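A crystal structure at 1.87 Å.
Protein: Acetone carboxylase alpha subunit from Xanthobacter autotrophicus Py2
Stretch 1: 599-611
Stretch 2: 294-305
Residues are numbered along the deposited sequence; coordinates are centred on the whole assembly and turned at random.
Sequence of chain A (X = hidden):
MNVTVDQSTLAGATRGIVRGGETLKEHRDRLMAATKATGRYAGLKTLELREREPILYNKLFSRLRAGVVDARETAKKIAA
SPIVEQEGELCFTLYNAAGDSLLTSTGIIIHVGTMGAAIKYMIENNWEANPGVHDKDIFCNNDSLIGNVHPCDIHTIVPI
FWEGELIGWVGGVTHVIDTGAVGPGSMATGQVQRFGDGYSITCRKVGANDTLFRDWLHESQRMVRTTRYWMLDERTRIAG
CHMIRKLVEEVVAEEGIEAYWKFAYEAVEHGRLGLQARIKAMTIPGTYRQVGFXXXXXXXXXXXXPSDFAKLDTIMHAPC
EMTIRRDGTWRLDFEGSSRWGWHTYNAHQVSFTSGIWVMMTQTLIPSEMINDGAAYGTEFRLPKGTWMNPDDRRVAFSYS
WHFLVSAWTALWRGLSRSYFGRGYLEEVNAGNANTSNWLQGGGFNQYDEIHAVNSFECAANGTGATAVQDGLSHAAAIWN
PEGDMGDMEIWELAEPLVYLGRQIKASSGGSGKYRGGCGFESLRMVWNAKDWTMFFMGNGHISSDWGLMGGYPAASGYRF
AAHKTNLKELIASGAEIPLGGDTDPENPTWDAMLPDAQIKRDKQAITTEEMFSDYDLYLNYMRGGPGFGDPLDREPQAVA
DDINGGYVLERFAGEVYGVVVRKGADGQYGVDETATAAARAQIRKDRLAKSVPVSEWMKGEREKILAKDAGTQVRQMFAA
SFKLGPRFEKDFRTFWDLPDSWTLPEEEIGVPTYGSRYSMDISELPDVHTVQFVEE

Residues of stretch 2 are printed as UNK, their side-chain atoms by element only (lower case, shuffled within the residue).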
# COMPACT_ATOMS: atom_id res chain seq x y z
N ILE A 599 7.68 -5.46 -35.13
CA ILE A 599 8.42 -6.48 -34.40
C ILE A 599 9.48 -5.84 -33.52
O ILE A 599 10.24 -5.00 -33.98
CB ILE A 599 9.10 -7.48 -35.36
CG1 ILE A 599 8.04 -8.22 -36.18
CG2 ILE A 599 10.01 -8.47 -34.59
CD1 ILE A 599 8.57 -9.15 -37.23
N LYS A 600 9.55 -6.26 -32.26
CA LYS A 600 10.65 -5.91 -31.37
C LYS A 600 11.50 -7.17 -31.12
O LYS A 600 11.02 -8.13 -30.50
CB LYS A 600 10.12 -5.31 -30.07
CG LYS A 600 9.44 -3.95 -30.30
CD LYS A 600 9.15 -3.22 -28.99
CE LYS A 600 8.45 -1.89 -29.23
NZ LYS A 600 8.34 -1.11 -27.94
N ARG A 601 12.71 -7.20 -31.67
CA ARG A 601 13.64 -8.32 -31.54
C ARG A 601 15.01 -7.73 -31.17
O ARG A 601 15.68 -7.14 -32.04
CB ARG A 601 13.73 -9.11 -32.87
CG ARG A 601 14.82 -10.17 -32.93
CD ARG A 601 14.92 -10.90 -34.26
NE ARG A 601 13.83 -11.87 -34.51
CZ ARG A 601 13.74 -13.09 -34.00
NH1 ARG A 601 12.72 -13.85 -34.33
NH2 ARG A 601 14.62 -13.55 -33.12
N ASP A 602 15.39 -7.83 -29.90
CA ASP A 602 16.58 -7.11 -29.41
C ASP A 602 17.06 -7.66 -28.07
O ASP A 602 16.46 -8.62 -27.56
CB ASP A 602 16.30 -5.58 -29.34
CG ASP A 602 15.19 -5.21 -28.37
OD1 ASP A 602 14.87 -5.94 -27.43
OD2 ASP A 602 14.60 -4.11 -28.54
N LYS A 603 18.12 -7.04 -27.51
CA LYS A 603 18.67 -7.46 -26.21
C LYS A 603 17.96 -6.92 -24.95
O LYS A 603 18.40 -7.19 -23.83
CB LYS A 603 20.16 -7.10 -26.11
CG LYS A 603 21.09 -7.88 -27.05
CD LYS A 603 21.21 -9.35 -26.71
CE LYS A 603 21.80 -9.64 -25.31
NZ LYS A 603 21.96 -11.10 -25.07
N GLN A 604 16.86 -6.20 -25.10
CA GLN A 604 16.23 -5.54 -23.96
C GLN A 604 15.31 -6.52 -23.19
O GLN A 604 14.11 -6.60 -23.43
CB GLN A 604 15.49 -4.27 -24.45
CG GLN A 604 15.02 -3.33 -23.35
CD GLN A 604 16.16 -2.84 -22.49
OE1 GLN A 604 17.26 -2.64 -22.96
NE2 GLN A 604 15.89 -2.62 -21.20
N ALA A 605 15.92 -7.27 -22.28
CA ALA A 605 15.23 -8.35 -21.58
C ALA A 605 14.45 -7.91 -20.34
O ALA A 605 13.83 -8.73 -19.67
CB ALA A 605 16.24 -9.45 -21.22
N ILE A 606 14.51 -6.62 -20.04
CA ILE A 606 13.71 -5.94 -19.00
C ILE A 606 12.92 -4.79 -19.62
O ILE A 606 13.50 -3.92 -20.28
CB ILE A 606 14.58 -5.29 -17.89
CG1 ILE A 606 15.42 -6.33 -17.22
CG2 ILE A 606 13.65 -4.61 -16.86
CD1 ILE A 606 16.39 -5.75 -16.19
N THR A 607 11.61 -4.80 -19.41
CA THR A 607 10.73 -3.73 -19.86
C THR A 607 9.65 -3.43 -18.80
O THR A 607 9.45 -4.21 -17.88
CB THR A 607 10.03 -4.05 -21.20
OG1 THR A 607 9.15 -5.17 -21.04
CG2 THR A 607 11.01 -4.32 -22.33
N THR A 608 8.99 -2.28 -18.95
CA THR A 608 7.76 -1.98 -18.23
C THR A 608 6.58 -2.24 -19.16
O THR A 608 6.76 -2.40 -20.38
CB THR A 608 7.72 -0.51 -17.73
OG1 THR A 608 7.91 0.41 -18.82
CG2 THR A 608 8.82 -0.30 -16.68
N GLU A 609 5.39 -2.26 -18.59
CA GLU A 609 4.18 -2.66 -19.30
C GLU A 609 3.93 -1.89 -20.63
O GLU A 609 4.15 -0.68 -20.70
CB GLU A 609 2.93 -2.69 -18.38
CG GLU A 609 2.29 -1.38 -18.00
CD GLU A 609 1.09 -1.55 -17.01
OE1 GLU A 609 1.03 -0.77 -16.02
OE2 GLU A 609 0.21 -2.42 -17.20
N GLU A 610 3.54 -2.65 -21.66
CA GLU A 610 3.24 -2.12 -23.00
C GLU A 610 1.91 -2.73 -23.48
O GLU A 610 1.61 -3.89 -23.18
CB GLU A 610 4.45 -2.46 -23.91
CG GLU A 610 4.28 -2.49 -25.40
CD GLU A 610 5.61 -2.76 -26.11
OE1 GLU A 610 5.80 -3.84 -26.75
OE2 GLU A 610 6.52 -1.89 -25.99
N MET A 611 1.11 -1.94 -24.20
CA MET A 611 -0.20 -2.39 -24.73
C MET A 611 -0.01 -3.59 -25.70
O MET A 611 0.85 -3.54 -26.59
CB MET A 611 -0.95 -1.25 -25.42
CG MET A 611 -1.39 -0.14 -24.46
SD MET A 611 -2.09 1.28 -25.27
CE MET A 611 -0.61 2.11 -25.76
N UNK A 294 25.14 -9.41 -12.85
CA UNK A 294 23.99 -9.34 -13.78
C UNK A 294 23.67 -7.89 -14.19
O UNK A 294 24.11 -6.93 -13.54
c UNK A 294 21.96 -9.24 -12.21
c UNK A 294 22.74 -10.11 -13.21
c UNK A 294 21.82 -10.63 -14.32
N UNK A 295 22.94 -7.73 -15.30
CA UNK A 295 22.67 -6.43 -15.92
C UNK A 295 21.36 -5.78 -15.50
O UNK A 295 20.36 -6.48 -15.32
o UNK A 295 20.97 -7.07 -19.01
o UNK A 295 21.71 -8.71 -17.73
c UNK A 295 22.75 -6.51 -17.45
c UNK A 295 21.73 -7.50 -18.09
N UNK A 296 21.38 -4.44 -15.36
CA UNK A 296 20.19 -3.61 -15.14
C UNK A 296 20.14 -2.48 -16.20
O UNK A 296 20.59 -1.36 -15.94
c UNK A 296 20.30 -4.15 -12.68
c UNK A 296 20.17 -3.04 -13.73
c UNK A 296 18.87 -2.26 -13.48
N UNK A 297 19.56 -2.78 -17.40
CA UNK A 297 19.54 -1.81 -18.51
C UNK A 297 18.36 -0.80 -18.43
O UNK A 297 17.46 -0.81 -19.30
c UNK A 297 19.26 -4.15 -17.89
c UNK A 297 18.80 -3.94 -19.32
c UNK A 297 19.49 -2.70 -19.75
N UNK A 298 18.40 0.07 -17.40
CA UNK A 298 17.29 1.01 -17.16
C UNK A 298 17.38 2.28 -18.00
O UNK A 298 16.45 3.09 -17.98
o UNK A 298 13.63 -2.06 -12.67
c UNK A 298 15.14 -1.76 -14.49
c UNK A 298 15.99 -0.94 -15.22
c UNK A 298 14.46 -1.24 -13.39
c UNK A 298 14.63 0.09 -13.03
c UNK A 298 16.17 0.42 -14.88
c UNK A 298 17.12 1.33 -15.66
c UNK A 298 15.48 0.90 -13.77
N UNK A 299 18.45 2.48 -18.74
CA UNK A 299 18.56 3.64 -19.66
C UNK A 299 17.64 3.54 -20.88
O UNK A 299 17.24 4.58 -21.43
c UNK A 299 20.01 3.89 -20.09
N UNK A 300 17.28 2.32 -21.30
CA UNK A 300 16.52 2.09 -22.54
C UNK A 300 15.12 2.76 -22.44
O UNK A 300 14.49 2.76 -21.37
n UNK A 300 14.64 0.19 -24.58
n UNK A 300 15.78 -0.51 -26.24
c UNK A 300 14.56 -0.24 -25.83
c UNK A 300 16.35 0.56 -22.77
c UNK A 300 15.94 0.18 -24.16
c UNK A 300 16.66 -0.29 -25.21
N UNK A 301 14.63 3.26 -23.56
CA UNK A 301 13.33 3.93 -23.60
C UNK A 301 12.11 3.06 -23.21
O UNK A 301 11.09 3.58 -22.80
c UNK A 301 13.07 4.61 -24.95
o UNK A 301 11.46 5.25 -27.28
o UNK A 301 12.65 3.79 -28.48
c UNK A 301 12.91 3.65 -26.13
c UNK A 301 12.31 4.29 -27.39
N UNK A 302 12.22 1.74 -23.33
CA UNK A 302 11.11 0.83 -22.99
C UNK A 302 11.07 0.48 -21.49
O UNK A 302 10.22 -0.30 -21.08
o UNK A 302 10.80 -1.09 -26.18
c UNK A 302 11.14 -0.44 -23.86
c UNK A 302 10.72 -0.16 -25.32
o UNK A 302 10.24 0.97 -25.59
N UNK A 303 11.98 1.06 -20.68
CA UNK A 303 11.86 1.06 -19.23
C UNK A 303 11.31 2.44 -18.80
O UNK A 303 12.09 3.40 -18.60
c UNK A 303 13.02 0.69 -17.03
c UNK A 303 13.19 0.74 -18.54
c UNK A 303 13.74 -0.63 -19.02
N UNK A 304 10.00 2.53 -18.62
CA UNK A 304 9.32 3.80 -18.35
C UNK A 304 9.10 3.98 -16.87
O UNK A 304 8.00 3.80 -16.37
c UNK A 304 7.14 4.14 -21.55
n UNK A 304 7.88 3.84 -22.79
c UNK A 304 7.38 3.68 -24.02
n UNK A 304 8.24 3.33 -25.02
c UNK A 304 8.27 4.03 -20.54
c UNK A 304 7.97 3.89 -19.09
n UNK A 304 6.07 3.89 -24.26
N UNK A 305 10.16 4.33 -16.15
CA UNK A 305 10.05 4.53 -14.71
C UNK A 305 9.68 5.99 -14.39
O UNK A 305 10.02 6.89 -15.12
c UNK A 305 12.57 4.73 -14.47
c UNK A 305 11.42 2.55 -13.96
c UNK A 305 11.31 4.07 -13.96
O HOH W 1 16.10 -2.06 -28.72
O HOH W 2 7.71 -0.51 -22.16

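Position 294 has three side-chain carbons, one carrying the other two. They are out of reach of stretch 1. This is V294.

Position 295 has two carbons, the second carrying two oxygens. Its backbone O lies 4.1 Å from I606 CD1. The short carboxylate makes it D295.

Position 296 again has one carbon carrying two, and its CB points away from stretch 1. It is V296.

At position 297 three carbons close a ring onto the backbone N. One of them, bonded to that N, lies 3.7 Å from I606 CD1. The residue is P297, and the atom is CD. P297 O accepts a hydrogen bond from Q604 NE2 at 3.1 Å.

Position 298 has one carbon, then a six-carbon ring bearing an oxygen. A ring carbon comes within 4.0 Å of I606 CG2, although CB points away. It is Y298.

Position 299 has a single side-chain carbon and no contact. It is A299.

Position 300 has one carbon, then a five-membered ring of three carbons and two nitrogens. Q604 covers one face. This is H300. Q604 CG sits 3.7 Å from the H300 ring centroid, a CH-pi contact. H300 NE2 and D602 OD2 share water 1, at 2.9 and 2.5 Å.

Position 301 has three carbons, the third carrying two oxygens. No atom of it touches stretch 1. It is E301.

Position 302 has two carbons, the second carrying two oxygens. One oxygen lies 3.0 Å from K600 NZ, in a salt bridge. This is D302, and the oxygen is OD2.

Position 303 has one carbon carrying two. One of these two lies 3.5 Å from I606 O. It is V303, and that atom is CG2.

Position 304 has three carbons, a nitrogen, then a carbon carrying two more nitrogens. Its CB is 3.5 Å from T608 OG1. The guanidinium identifies R304.

Position 305 has one carbon carrying two, and they make no close contact with stretch 1. It is V305.

The contact is both apolar and polar. I606 packs on P297 and Y298. T608 pairs with the backbone in both directions: T608 N donates to D302 O at 3.2 Å, and R304 N donates to T608 OG1 at 3.0 Å. Water 2 donates to D302 O and T608 O. K600 NZ also bonds E610 OE2 at 2.8 Å, so one lysine serves two carboxylates whose facing oxygens, E610 OE2 and D302 OD2, are 4.4 Å apart.

Stretch 2 (294-305) VDVPYAHEDVRV
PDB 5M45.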